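Local coordinates for mediator of RNA polymerase II transcription subunit 18 (Schizosaccharomyces pombe, PDB 3C0T), which forms part of the Mediator coactivator complex, which carries information from gene-specific regulatory proteins to the basal RNA polymerase II machinery, at residues A[58-62]-A[63-67]. Residues are numbered along the deposited sequence; the frame is centred on the assembly and turned at random.
Sequences LCSNI and ESHDE
Glu63 and Asn61 flank Ile62 where strand 56-61 runs out into the loop leading to strand 78-83, and their side chains lie next to each other, pointing the same way, with carboxylate and amide planes only 8° apart. Each also reaches back to strand 27-41, the antiparallel neighbour: Asn61 ND2 makes a weak hydrogen bond to Leu33 O, and Glu63 OE1 another to Thr31 OG1. Ile62 and Glu63 turn the chain, bringing Ser64 back beside Asn61. With OG set between its own backbone N and carbonyl carbon (chi1 66°), the hydroxyl faces Asn61 and donates a hydrogen bond to Asn61 O, at 3.2 Å from Ser64 OG. The C=O...donor angle is 147°, and the donor is tilted out of the carbonyl plane. His65 follows, its ring turned back with the CD2-NE2 edge toward the strand end. The CD2 corner comes to 3.5 Å from Asn61 O, approaching obliquely, while Ile62 CA sits at the ring edge, in plane, 3.7 Å from His65 CD2. Beside it, Ile62 CG2 lies 4.1 Å from His65 CD2, the two side chains crossing at about a right angle. Ile62 itself is buried, packing on Leu33 and Ile152. Next along the edge, Ser60 OG is 4.1 Å from His65 NE2, near the ring plane. Replacing His65 with an alanine would remove the ring edge and is likely to leave a gap beside Ile62 CG2 and Asn61 O, with Ser60 losing its neighbour. The chemistry is thus that of a strand end in which Asn61 O accepts the Ser64 hydroxyl while the CD2 corner of His65 packs against it, consistent with side-chain contacts helping to shape the turn.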
loop_
_atom_site.group_PDB
_atom_site.type_symbol
_atom_site.label_atom_id
_atom_site.label_comp_id
_atom_site.label_asym_id
_atom_site.label_seq_id
_atom_site.Cartn_x
_atom_site.Cartn_y
_atom_site.Cartn_z
ATOM N N LEU A 58 6.428 6.166 -6.621
ATOM C CA LEU A 58 6.013 5.745 -7.951
ATOM C C LEU A 58 5.529 4.311 -7.986
ATOM O O LEU A 58 6.196 3.400 -7.491
ATOM C CB LEU A 58 7.168 5.929 -8.937
ATOM C CG LEU A 58 7.486 7.340 -9.471
ATOM C CD1 LEU A 58 6.934 8.414 -8.576
ATOM C CD2 LEU A 58 9.000 7.476 -9.587
ATOM N N CYS A 59 4.362 4.112 -8.583
ATOM C CA CYS A 59 3.789 2.785 -8.665
ATOM C C CYS A 59 3.513 2.355 -10.092
ATOM O O CYS A 59 2.871 3.069 -10.862
ATOM C CB CYS A 59 2.493 2.709 -7.860
ATOM S SG CYS A 59 1.686 1.098 -7.988
ATOM N N SER A 60 4.015 1.177 -10.433
ATOM C CA SER A 60 3.806 0.616 -11.750
ATOM C C SER A 60 3.115 -0.728 -11.585
ATOM O O SER A 60 3.519 -1.549 -10.757
ATOM C CB SER A 60 5.139 0.413 -12.463
ATOM O OG SER A 60 4.958 -0.396 -13.609
ATOM N N ASN A 61 2.059 -0.945 -12.356
ATOM C CA ASN A 61 1.349 -2.213 -12.302
ATOM C C ASN A 61 2.139 -3.204 -13.158
ATOM O O ASN A 61 2.080 -3.161 -14.384
ATOM C CB ASN A 61 -0.072 -2.040 -12.844
ATOM C CG ASN A 61 -0.867 -3.332 -12.824
ATOM O OD1 ASN A 61 -2.057 -3.346 -13.144
ATOM N ND2 ASN A 61 -0.214 -4.425 -12.449
ATOM N N ILE A 62 2.896 -4.087 -12.519
ATOM C CA ILE A 62 3.688 -5.048 -13.275
ATOM C C ILE A 62 2.895 -6.282 -13.653
ATOM O O ILE A 62 3.397 -7.171 -14.334
ATOM C CB ILE A 62 4.974 -5.453 -12.520
ATOM C CG1 ILE A 62 4.656 -5.840 -11.080
ATOM C CG2 ILE A 62 5.962 -4.300 -12.561
ATOM C CD1 ILE A 62 5.883 -6.218 -10.273
ATOM N N GLU A 63 1.644 -6.323 -13.215
ATOM C CA GLU A 63 0.757 -7.435 -13.531
ATOM C C GLU A 63 0.550 -7.450 -15.046
ATOM O O GLU A 63 0.191 -8.475 -15.626
ATOM C CB GLU A 63 -0.579 -7.245 -12.801
ATOM C CG GLU A 63 -1.726 -8.122 -13.271
ATOM C CD GLU A 63 -1.441 -9.603 -13.135
ATOM O OE1 GLU A 63 -2.390 -10.398 -13.300
ATOM O OE2 GLU A 63 -0.277 -9.976 -12.877
ATOM N N SER A 64 0.802 -6.301 -15.673
ATOM C CA SER A 64 0.662 -6.137 -17.119
ATOM C C SER A 64 2.022 -5.918 -17.790
ATOM O O SER A 64 2.230 -4.915 -18.482
ATOM C CB SER A 64 -0.249 -4.941 -17.429
ATOM O OG SER A 64 0.349 -3.721 -17.022
ATOM N N HIS A 65 2.939 -6.862 -17.583
ATOM C CA HIS A 65 4.281 -6.786 -18.161
ATOM C C HIS A 65 4.881 -8.156 -18.435
ATOM O O HIS A 65 4.487 -9.157 -17.828
ATOM C CB HIS A 65 5.234 -6.041 -17.223
ATOM C CG HIS A 65 5.206 -4.556 -17.378
ATOM N ND1 HIS A 65 5.535 -3.928 -18.559
ATOM C CD2 HIS A 65 4.894 -3.573 -16.500
ATOM C CE1 HIS A 65 5.426 -2.620 -18.402
ATOM N NE2 HIS A 65 5.037 -2.379 -17.162
ATOM N N ASP A 66 5.842 -8.186 -19.353
ATOM C CA ASP A 66 6.547 -9.413 -19.694
ATOM C C ASP A 66 7.755 -9.419 -18.774
ATOM O O ASP A 66 8.586 -8.510 -18.840
ATOM C CB ASP A 66 7.041 -9.389 -21.144
ATOM C CG ASP A 66 5.924 -9.174 -22.145
ATOM O OD1 ASP A 66 6.217 -9.191 -23.364
ATOM O OD2 ASP A 66 4.761 -8.986 -21.719
ATOM N N GLU A 67 7.852 -10.423 -17.910
ATOM C CA GLU A 67 8.984 -10.498 -16.997
ATOM C C GLU A 67 10.258 -10.590 -17.825
ATOM O O GLU A 67 11.361 -10.378 -17.324
ATOM C CB GLU A 67 8.856 -11.721 -16.094
ATOM C CG GLU A 67 9.154 -13.033 -16.778
ATOM C CD GLU A 67 8.996 -14.208 -15.842
ATOM O OE1 GLU A 67 9.462 -15.311 -16.195
ATOM O OE2 GLU A 67 8.398 -14.023 -14.757
#